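Local coordinates for nuclear inclusion protein A (Tobacco vein mottling virus, PDB 3MMG), which probably cleaves the viral polyprotein as a cysteine protease of the 3C type, with the chymotrypsin-like two-barrel fold, at residues A[35-40]-A[94-99]; A[78-83]-A[179-184]; A[19-24]-A[45-50]. The protein carries 3 engineered substitutions. All coordinates share one frame; numbering follows the deposited sequence.

Contact 1. Residues A[35-40]-A[94-99]; sequences IGFGPY and FPQKLK. With FMT (formic acid), chain E.
A type II' beta turn from Phe37 to Tyr40 links strands 28-37 and 40-43 of the first barrel, and the connecting segment 94-99 runs across it. Gly38 takes a positive phi, which suits glycine. Gly38 O accepts a bond from Phe94 N at 2.8 Å, and Gly38 N gives a fairly straight bond to Pro95 O at 3.0 Å. Both donors stand above the carbonyl planes.

Phe94 turns inward with CG anti to its carbonyl carbon. Phe94 CB lies 3.7 Å from Phe37 N. Its CG sits over the Gly36 backbone. Phe94 CD1 comes within 3.4 Å of Gly36 CA, and Gly38 O lies at the same edge of the ring. Gly36 CA is centred over the Phe94 ring face, 3.4 Å from the centroid, a CH-pi contact. CE1 and CZ, at the far end, still meet Gly36 CA. Outside the segments His61 meets this ring edge to face.

Phe37 carries Gln96 CA over one ring face, and its ring also touches helix 186-192. Two mutually exclusive water positions bridge Gly36 O and Pro95 O. Leu98 CD1 packs 3.5 Å from Ile35 CG2.

Contact 2. Residues A[78-83]-A[179-184]; sequences EGRDII and FVEFPE
Glu181 OE2 is gripped three times. Arg80 NH1 gives it a weak bond at 3.2 Å, part of a salt bridge between Arg80 NH1 and Glu181 OE2. A water that accepts from Arg80 NH2 returns a weak bond to the same oxygen. Gln102 NE2, outside the segments, is the third partner, while Trp140 NE1 holds Glu181 OE1.

Arg80 NH1 also donates to Glu181 O at 2.9 Å, with an N-H...O angle of 160°. That oxygen lies near the guanidinium plane, but NH1 stands above the carbonyl plane.

Arg80 starts in the crowded chi1 position (73°) and bends again at chi3, which lays its guanidinium against Pro183. Pro183 CB covers one face, 3.6 Å from Arg80 NH1. Nearer the backbone, Arg80 CB packs on Val180 CG2 at 3.7 Å. Asp81 is the centre of an inverse gamma turn, after which Ile82 points at the strand. Ile82 CG1 meets Val180 CG1 at 3.7 Å, and Ile82 CD1 sits over one face of the Phe182 ring, 4.1 Å from its centroid.

Asp81 OD2 is held by Ser168 OG, His46 ND1 and Asn44 ND2, and the Asp-His pair is consistent with the catalytic triad of this protease family.

The contact bridges the two barrels. Loop 78-83 leads into strand 83-86 of the first, and 179-184 ends strand 177-181 of the second. Phe182 packs between strand 40-43 and strand 163-171, and its ring also meets Phe186 at the start of helix 186-192.

Contact 3. Residues A[19-24]-A[45-50]; sequences CLLENS and QHLFRR
Segment 19-24 is beta strand throughout, part of strand 18-25, while 45-50 opens with a tight 3-10 turn at 45-47. The turn is closed by Phe48 N to Gln45 O at 3.0 Å, with a weaker bond from Arg49 N to His46 O. The backbones stay apart: the nearest CA atoms, those of Asn23 and Leu47, are 7.1 Å from each other. Side chains span the gap. This is the first barrel of the chymotrypsin-like fold, with the turn covering one of its strands.

Asn23 and Leu21 sit on the same side of the strand and both point to the turn. Leu47 answers both with its two branches. Its CG is anti to the backbone N (chi1 173°), so the branched end swings toward the strand. Leu47 CD2 meets Leu21 CD1 at 3.8 Å, the two side chains crossing at about a right angle. Leu47 CD1 lies 3.9 Å from Asn23 CB. Leu47 CG also rests over the centre of the Phe48 ring.

His46 NE2 reaches a polar side chain of the bound peptide, consistent with a role as the triad histidine. Arg49 lays its guanidinium over His46 CD2 and forms salt bridges with Glu30 and Glu217.

The one polar link across the contact is made by Asn23. Its CG is anti to the backbone N (chi1 -163°), which carries the amide across to the turn. Phe48 CD2 comes within 3.7 Å of Asn23 ND2. Asn23 ND2 donates to Leu47 O at 3.0 Å, with the acceptor close to the amide plane and an N-H...O angle of 154°.

Overall arrangement
Contacts 1 and 3 share the first sheet, where strands 18-25 and 28-37 are neighbours. Their centres are about 19 Å apart, and Phe94 CZ touches Cys19 SG at 3.2 Å. Contact 2 lies about 17 Å from contact 1 and about 16 Å from contact 3, measured between centres. It joins the first barrel to the second. Along the chain, contact 3 closes before contact 2 opens, while contact 1 interleaves with both. Contacts 2 and 3 meet where loop 78-83 comes up against turn 45-47. Loop and turn thus bring together residues consistent with the active site, at the junction of the two barrels.

Contact 1. Residues A[35-40]-A[94-99]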
loop_
_atom_site.group_PDB
_atom_site.type_symbol
_atom_site.label_atom_id
_atom_site.label_comp_id
_atom_site.label_asym_id
_atom_site.label_seq_id
_atom_site.Cartn_x
_atom_site.Cartn_y
_atom_site.Cartn_z
ATOM N N ILE A 35 -1.561 -1.446 5.050
ATOM C CA ILE A 35 -0.654 -1.307 6.191
ATOM C C ILE A 35 -1.387 -0.645 7.363
ATOM O O ILE A 35 -1.892 0.452 7.214
ATOM C CB ILE A 35 0.564 -0.421 5.823
ATOM C CG1 ILE A 35 1.274 -0.972 4.584
ATOM C CG2 ILE A 35 1.557 -0.313 7.031
ATOM C CD1 ILE A 35 2.326 -0.025 3.975
ATOM N N GLY A 36 -1.460 -1.310 8.506
ATOM C CA GLY A 36 -2.039 -0.694 9.707
ATOM C C GLY A 36 -1.039 0.155 10.469
ATOM O O GLY A 36 0.151 -0.182 10.573
ATOM N N PHE A 37 -1.530 1.249 11.050
ATOM C CA PHE A 37 -0.706 2.144 11.854
ATOM C C PHE A 37 -1.659 2.900 12.788
ATOM O O PHE A 37 -2.472 3.676 12.326
ATOM C CB PHE A 37 0.055 3.110 10.924
ATOM C CG PHE A 37 1.097 3.958 11.623
ATOM C CD1 PHE A 37 0.728 5.100 12.324
ATOM C CD2 PHE A 37 2.443 3.631 11.535
ATOM C CE1 PHE A 37 1.689 5.902 12.951
ATOM C CE2 PHE A 37 3.418 4.422 12.164
ATOM C CZ PHE A 37 3.034 5.550 12.874
ATOM N N GLY A 38 -1.588 2.620 14.078
ATOM C CA GLY A 38 -2.578 3.159 15.006
ATOM C C GLY A 38 -3.980 2.787 14.536
ATOM O O GLY A 38 -4.225 1.649 14.177
ATOM N N PRO A 39 -4.914 3.766 14.534
ATOM C CA PRO A 39 -6.281 3.529 14.096
ATOM C C PRO A 39 -6.460 3.649 12.574
ATOM O O PRO A 39 -7.608 3.676 12.079
ATOM C CB PRO A 39 -7.039 4.665 14.789
ATOM C CG PRO A 39 -6.059 5.797 14.724
ATOM C CD PRO A 39 -4.726 5.157 14.995
ATOM N N TYR A 40 -5.347 3.721 11.847
ATOM C CA TYR A 40 -5.371 3.993 10.417
ATOM C C TYR A 40 -5.006 2.772 9.594
ATOM O O TYR A 40 -4.172 1.954 10.008
ATOM C CB TYR A 40 -4.386 5.124 10.058
ATOM C CG TYR A 40 -4.550 6.344 10.925
ATOM C CD1 TYR A 40 -3.563 6.712 11.836
ATOM C CD2 TYR A 40 -5.702 7.125 10.830
ATOM C CE1 TYR A 40 -3.733 7.838 12.676
ATOM C CE2 TYR A 40 -5.884 8.250 11.647
ATOM C CZ TYR A 40 -4.896 8.600 12.554
ATOM O OH TYR A 40 -5.068 9.713 13.369
ATOM N N PHE A 94 -3.402 -0.674 15.600
ATOM C CA PHE A 94 -2.039 -1.179 15.392
ATOM C C PHE A 94 -1.049 -0.314 16.192
ATOM O O PHE A 94 -1.398 0.790 16.620
ATOM C CB PHE A 94 -1.705 -1.027 13.907
ATOM C CG PHE A 94 -2.459 -1.957 13.013
ATOM C CD1 PHE A 94 -3.739 -1.617 12.545
ATOM C CD2 PHE A 94 -1.896 -3.177 12.628
ATOM C CE1 PHE A 94 -4.439 -2.475 11.664
ATOM C CE2 PHE A 94 -2.599 -4.064 11.773
ATOM C CZ PHE A 94 -3.856 -3.721 11.298
ATOM N N PRO A 95 0.198 -0.799 16.367
ATOM C CA PRO A 95 1.259 0.056 16.894
ATOM C C PRO A 95 1.582 1.198 15.927
ATOM O O PRO A 95 1.006 1.263 14.833
ATOM C CB PRO A 95 2.451 -0.901 17.037
ATOM C CG PRO A 95 2.159 -2.016 16.156
ATOM C CD PRO A 95 0.681 -2.164 16.093
ATOM N N GLN A 96 2.483 2.091 16.338
ATOM C CA GLN A 96 2.765 3.318 15.593
ATOM C C GLN A 96 4.284 3.520 15.488
ATOM O O GLN A 96 4.809 4.637 15.679
ATOM C CB GLN A 96 2.077 4.530 16.253
ATOM C CG GLN A 96 0.539 4.478 16.247
ATOM C CD GLN A 96 -0.104 5.779 16.678
ATOM O OE1 GLN A 96 0.362 6.881 16.332
ATOM N NE2 GLN A 96 -1.195 5.667 17.429
ATOM N N LYS A 97 4.977 2.430 15.177
ATOM C CA LYS A 97 6.439 2.435 15.145
ATOM C C LYS A 97 7.074 2.344 13.762
ATOM O O LYS A 97 8.256 2.669 13.623
ATOM C CB LYS A 97 7.009 1.353 16.051
ATOM C CG LYS A 97 6.634 1.561 17.523
ATOM C CD LYS A 97 7.214 0.470 18.430
ATOM C CE LYS A 97 6.554 0.515 19.821
ATOM N NZ LYS A 97 5.155 -0.073 19.802
ATOM N N LEU A 98 6.334 1.859 12.762
ATOM C CA LEU A 98 6.900 1.749 11.399
ATOM C C LEU A 98 7.418 3.108 10.927
ATOM O O LEU A 98 6.826 4.141 11.233
ATOM C CB LEU A 98 5.860 1.257 10.397
ATOM C CG LEU A 98 5.203 -0.108 10.557
ATOM C CD1 LEU A 98 4.029 -0.177 9.549
ATOM C CD2 LEU A 98 6.183 -1.231 10.365
ATOM N N LYS A 99 8.524 3.093 10.169
ATOM C CA LYS A 99 9.045 4.305 9.523
ATOM C C LYS A 99 8.774 4.290 8.018
ATOM O O LYS A 99 8.950 3.245 7.365
ATOM C CB LYS A 99 10.554 4.455 9.753
ATOM C CG LYS A 99 10.959 4.494 11.237
ATOM C CD LYS A 99 10.451 5.709 11.949
ATOM C CE LYS A 99 10.916 5.694 13.400
ATOM N NZ LYS A 99 9.745 5.738 14.344
HETATM C C FMT E . 6.841 6.949 12.230
HETATM O O1 FMT E . 6.712 6.218 13.222
HETATM O O2 FMT E . 7.529 7.981 12.182
HETATM O O HOH W 1 2.263 0.547 12.336
HETATM O O HOH W 2 1.602 -0.732 13.092
#

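Contact 2. Residues A[78-83]-A[179-184]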
loop_
_atom_site.group_PDB
_atom_site.type_symbol
_atom_site.label_atom_id
_atom_site.label_comp_id
_atom_site.label_asym_id
_atom_site.label_seq_id
_atom_site.Cartn_x
_atom_site.Cartn_y
_atom_site.Cartn_z
ATOM N N GLU A 78 -3.154 13.440 -2.118
ATOM C CA GLU A 78 -3.632 13.870 -3.426
ATOM C C GLU A 78 -2.523 13.808 -4.492
ATOM O O GLU A 78 -1.382 14.195 -4.230
ATOM C CB GLU A 78 -4.259 15.279 -3.345
ATOM C CG GLU A 78 -5.580 15.337 -2.553
ATOM C CD GLU A 78 -6.814 14.731 -3.272
ATOM O OE1 GLU A 78 -6.687 13.993 -4.282
ATOM O OE2 GLU A 78 -7.941 14.982 -2.792
ATOM N N GLY A 79 -2.865 13.309 -5.680
ATOM C CA GLY A 79 -1.894 13.203 -6.763
ATOM C C GLY A 79 -1.217 11.834 -6.868
ATOM O O GLY A 79 -0.496 11.568 -7.828
ATOM N N ARG A 80 -1.455 10.948 -5.899
ATOM C CA ARG A 80 -0.870 9.606 -5.995
ATOM C C ARG A 80 -1.798 8.527 -5.459
ATOM O O ARG A 80 -2.785 8.840 -4.790
ATOM C CB ARG A 80 0.495 9.544 -5.327
ATOM C CG ARG A 80 0.422 9.582 -3.805
ATOM C CD ARG A 80 1.817 9.717 -3.193
ATOM N NE ARG A 80 2.328 11.077 -3.414
ATOM C CZ ARG A 80 3.579 11.479 -3.196
ATOM N NH1 ARG A 80 4.503 10.625 -2.733
ATOM N NH2 ARG A 80 3.911 12.754 -3.436
ATOM N N ASP A 81 -1.470 7.268 -5.755
ATOM C CA ASP A 81 -2.366 6.139 -5.470
ATOM C C ASP A 81 -2.236 5.629 -4.034
ATOM O O ASP A 81 -2.059 4.426 -3.832
ATOM C CB ASP A 81 -2.115 5.015 -6.479
ATOM C CG ASP A 81 -3.133 3.886 -6.370
ATOM O OD1 ASP A 81 -4.285 4.153 -5.927
ATOM O OD2 ASP A 81 -2.769 2.755 -6.734
ATOM N N ILE A 82 -2.312 6.546 -3.067
ATOM C CA ILE A 82 -2.337 6.241 -1.624
ATOM C C ILE A 82 -3.495 6.965 -0.919
ATOM O O ILE A 82 -3.790 8.136 -1.197
ATOM C CB ILE A 82 -1.003 6.605 -0.924
ATOM C CG1 ILE A 82 0.183 5.916 -1.642
ATOM C CG2 ILE A 82 -1.051 6.192 0.588
ATOM C CD1 ILE A 82 1.573 6.242 -1.056
ATOM N N ILE A 83 -4.146 6.254 -0.001
ATOM C CA ILE A 83 -5.225 6.819 0.806
ATOM C C ILE A 83 -5.062 6.318 2.237
ATOM O O ILE A 83 -4.529 5.235 2.450
ATOM C CB ILE A 83 -6.626 6.465 0.236
ATOM C CG1 ILE A 83 -7.710 7.279 0.955
ATOM C CG2 ILE A 83 -6.911 4.959 0.310
ATOM C CD1 ILE A 83 -8.871 7.590 0.068
ATOM N N PHE A 179 5.573 0.683 -8.112
ATOM C CA PHE A 179 5.024 1.013 -6.821
ATOM C C PHE A 179 4.832 2.512 -6.687
ATOM O O PHE A 179 5.424 3.289 -7.457
ATOM C CB PHE A 179 5.865 0.433 -5.676
ATOM C CG PHE A 179 7.184 1.116 -5.414
ATOM C CD1 PHE A 179 7.264 2.218 -4.532
ATOM C CD2 PHE A 179 8.373 0.597 -5.963
ATOM C CE1 PHE A 179 8.501 2.792 -4.220
ATOM C CE2 PHE A 179 9.628 1.160 -5.634
ATOM C CZ PHE A 179 9.686 2.264 -4.780
ATOM N N VAL A 180 4.009 2.915 -5.719
ATOM C CA VAL A 180 3.773 4.359 -5.478
ATOM C C VAL A 180 4.502 4.718 -4.197
ATOM O O VAL A 180 4.337 4.026 -3.197
ATOM C CB VAL A 180 2.260 4.744 -5.358
ATOM C CG1 VAL A 180 1.507 3.777 -4.391
ATOM C CG2 VAL A 180 2.086 6.226 -4.949
ATOM N N GLU A 181 5.295 5.793 -4.238
ATOM C CA GLU A 181 6.123 6.180 -3.103
ATOM C C GLU A 181 5.335 6.951 -2.068
ATOM O O GLU A 181 4.422 7.698 -2.411
ATOM C CB GLU A 181 7.301 7.050 -3.576
ATOM C CG GLU A 181 6.853 8.351 -4.240
ATOM C CD GLU A 181 7.877 9.467 -4.162
ATOM O OE1 GLU A 181 8.998 9.300 -4.653
ATOM O OE2 GLU A 181 7.535 10.529 -3.615
ATOM N N PHE A 182 5.714 6.781 -0.802
ATOM C CA PHE A 182 5.278 7.694 0.250
ATOM C C PHE A 182 5.936 9.043 0.066
ATOM O O PHE A 182 7.071 9.114 -0.417
ATOM C CB PHE A 182 5.575 7.105 1.641
ATOM C CG PHE A 182 4.644 5.984 1.965
ATOM C CD1 PHE A 182 5.003 4.668 1.677
ATOM C CD2 PHE A 182 3.353 6.253 2.394
ATOM C CE1 PHE A 182 4.116 3.624 1.883
ATOM C CE2 PHE A 182 2.436 5.200 2.603
ATOM C CZ PHE A 182 2.819 3.889 2.335
ATOM N N PRO A 183 5.229 10.115 0.439
ATOM C CA PRO A 183 5.801 11.450 0.419
ATOM C C PRO A 183 6.660 11.728 1.663
ATOM O O PRO A 183 6.665 10.951 2.622
ATOM C CB PRO A 183 4.559 12.338 0.443
ATOM C CG PRO A 183 3.602 11.572 1.301
ATOM C CD PRO A 183 3.808 10.138 0.847
ATOM N N GLU A 184 7.390 12.841 1.622
ATOM C CA GLU A 184 8.173 13.310 2.759
ATOM C C GLU A 184 7.240 13.584 3.936
ATOM O O GLU A 184 6.117 14.043 3.729
ATOM C CB GLU A 184 8.872 14.616 2.385
ATOM C CG GLU A 184 10.101 14.966 3.232
ATOM C CD GLU A 184 10.724 16.317 2.845
ATOM O OE1 GLU A 184 10.284 16.942 1.846
ATOM O OE2 GLU A 184 11.653 16.763 3.555
HETATM O O HOH W 3 6.522 13.629 -3.070
#

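Contact 3. Residues A[19-24]-A[45-50]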
loop_
_atom_site.group_PDB
_atom_site.type_symbol
_atom_site.label_atom_id
_atom_site.label_comp_id
_atom_site.label_asym_id
_atom_site.label_seq_id
_atom_site.Cartn_x
_atom_site.Cartn_y
_atom_site.Cartn_z
ATOM N N CYS A 19 -2.190 -5.955 6.371
ATOM C CA CYS A 19 -3.598 -6.396 6.427
ATOM C C CYS A 19 -4.041 -6.949 5.074
ATOM O O CYS A 19 -3.467 -6.606 4.021
ATOM C CB CYS A 19 -4.518 -5.209 6.704
ATOM S SG CYS A 19 -4.162 -4.188 8.128
ATOM N N LEU A 20 -5.088 -7.765 5.095
ATOM C CA LEU A 20 -5.796 -8.095 3.856
ATOM C C LEU A 20 -7.027 -7.211 3.756
ATOM O O LEU A 20 -7.771 -7.072 4.719
ATOM C CB LEU A 20 -6.225 -9.562 3.779
ATOM C CG LEU A 20 -5.190 -10.679 3.880
ATOM C CD1 LEU A 20 -5.900 -12.034 3.871
ATOM C CD2 LEU A 20 -4.224 -10.609 2.754
ATOM N N LEU A 21 -7.228 -6.602 2.590
ATOM C CA LEU A 21 -8.377 -5.736 2.366
ATOM C C LEU A 21 -9.277 -6.338 1.283
ATOM O O LEU A 21 -8.814 -6.676 0.195
ATOM C CB LEU A 21 -7.907 -4.323 1.975
ATOM C CG LEU A 21 -6.928 -3.643 2.935
ATOM C CD1 LEU A 21 -6.493 -2.296 2.348
ATOM C CD2 LEU A 21 -7.540 -3.463 4.289
ATOM N N GLU A 22 -10.557 -6.522 1.610
ATOM C CA GLU A 22 -11.509 -7.048 0.632
ATOM C C GLU A 22 -12.633 -6.041 0.541
ATOM O O GLU A 22 -13.280 -5.735 1.545
ATOM C CB GLU A 22 -12.053 -8.432 1.036
ATOM C CG GLU A 22 -13.099 -8.960 0.037
ATOM C CD GLU A 22 -13.706 -10.314 0.388
ATOM O OE1 GLU A 22 -13.475 -10.842 1.510
ATOM O OE2 GLU A 22 -14.434 -10.854 -0.486
ATOM N N ASN A 23 -12.850 -5.515 -0.655
ATOM C CA ASN A 23 -13.930 -4.582 -0.907
ATOM C C ASN A 23 -14.909 -5.292 -1.819
ATOM O O ASN A 23 -14.654 -5.418 -3.013
ATOM C CB ASN A 23 -13.391 -3.318 -1.576
ATOM C CG ASN A 23 -14.363 -2.173 -1.495
ATOM O OD1 ASN A 23 -15.335 -2.239 -0.732
ATOM N ND2 ASN A 23 -14.110 -1.108 -2.260
ATOM N N SER A 24 -16.013 -5.764 -1.235
ATOM C CA SER A 24 -16.945 -6.691 -1.897
ATOM C C SER A 24 -18.206 -5.982 -2.358
ATOM O O SER A 24 -18.841 -5.281 -1.585
ATOM C CB SER A 24 -17.321 -7.837 -0.956
ATOM O OG SER A 24 -18.051 -8.851 -1.642
ATOM N N GLN A 45 -5.446 4.194 -3.290
ATOM C CA GLN A 45 -6.742 4.821 -3.682
ATOM C C GLN A 45 -7.617 3.912 -4.532
ATOM O O GLN A 45 -8.849 3.904 -4.369
ATOM C CB GLN A 45 -6.548 6.149 -4.427
ATOM C CG GLN A 45 -6.107 7.271 -3.505
ATOM C CD GLN A 45 -5.979 8.585 -4.225
ATOM O OE1 GLN A 45 -6.512 8.745 -5.306
ATOM N NE2 GLN A 45 -5.275 9.533 -3.623
ATOM N N HIS A 46 -7.001 3.111 -5.390
ATOM C CA HIS A 46 -7.755 2.264 -6.310
ATOM C C HIS A 46 -8.524 1.107 -5.662
ATOM O O HIS A 46 -9.324 0.439 -6.326
ATOM C CB HIS A 46 -6.902 1.803 -7.487
ATOM C CG HIS A 46 -6.025 0.616 -7.221
ATOM N ND1 HIS A 46 -4.676 0.745 -6.964
ATOM C CD2 HIS A 46 -6.271 -0.717 -7.288
ATOM C CE1 HIS A 46 -4.137 -0.459 -6.844
ATOM N NE2 HIS A 46 -5.080 -1.365 -7.044
ATOM N N LEU A 47 -8.305 0.901 -4.364
ATOM C CA LEU A 47 -9.168 0.029 -3.576
ATOM C C LEU A 47 -10.629 0.487 -3.671
ATOM O O LEU A 47 -11.533 -0.335 -3.596
ATOM C CB LEU A 47 -8.730 0.020 -2.105
ATOM C CG LEU A 47 -9.619 -0.709 -1.086
ATOM C CD1 LEU A 47 -9.635 -2.214 -1.384
ATOM C CD2 LEU A 47 -9.060 -0.406 0.278
ATOM N N PHE A 48 -10.853 1.784 -3.858
ATOM C CA PHE A 48 -12.214 2.329 -3.890
ATOM C C PHE A 48 -12.657 2.794 -5.272
ATOM O O PHE A 48 -13.517 3.676 -5.394
ATOM C CB PHE A 48 -12.349 3.438 -2.860
ATOM C CG PHE A 48 -12.012 2.988 -1.473
ATOM C CD1 PHE A 48 -10.854 3.432 -0.848
ATOM C CD2 PHE A 48 -12.838 2.095 -0.805
ATOM C CE1 PHE A 48 -10.531 2.997 0.445
ATOM C CE2 PHE A 48 -12.531 1.649 0.477
ATOM C CZ PHE A 48 -11.384 2.100 1.103
ATOM N N ARG A 49 -12.081 2.187 -6.303
ATOM C CA ARG A 49 -12.513 2.409 -7.686
ATOM C C ARG A 49 -14.021 2.284 -7.833
ATOM O O ARG A 49 -14.658 3.094 -8.520
ATOM C CB ARG A 49 -11.889 1.363 -8.586
ATOM C CG ARG A 49 -10.495 1.660 -8.980
ATOM C CD ARG A 49 -10.032 0.631 -9.981
ATOM N NE ARG A 49 -10.013 -0.741 -9.476
ATOM C CZ ARG A 49 -9.395 -1.735 -10.111
ATOM N NH1 ARG A 49 -8.763 -1.490 -11.247
ATOM N NH2 ARG A 49 -9.405 -2.965 -9.628
ATOM N N ARG A 50 -14.576 1.245 -7.211
ATOM C CA ARG A 50 -16.010 1.008 -7.212
ATOM C C ARG A 50 -16.601 1.545 -5.919
ATOM O O ARG A 50 -16.128 1.224 -4.823
ATOM C CB ARG A 50 -16.320 -0.480 -7.351
ATOM C CG ARG A 50 -15.672 -1.144 -8.540
ATOM C CD ARG A 50 -16.427 -2.407 -8.933
ATOM N NE ARG A 50 -15.964 -2.936 -10.216
ATOM C CZ ARG A 50 -16.739 -3.560 -11.100
ATOM N NH1 ARG A 50 -18.036 -3.744 -10.862
ATOM N NH2 ARG A 50 -16.214 -3.999 -12.236
#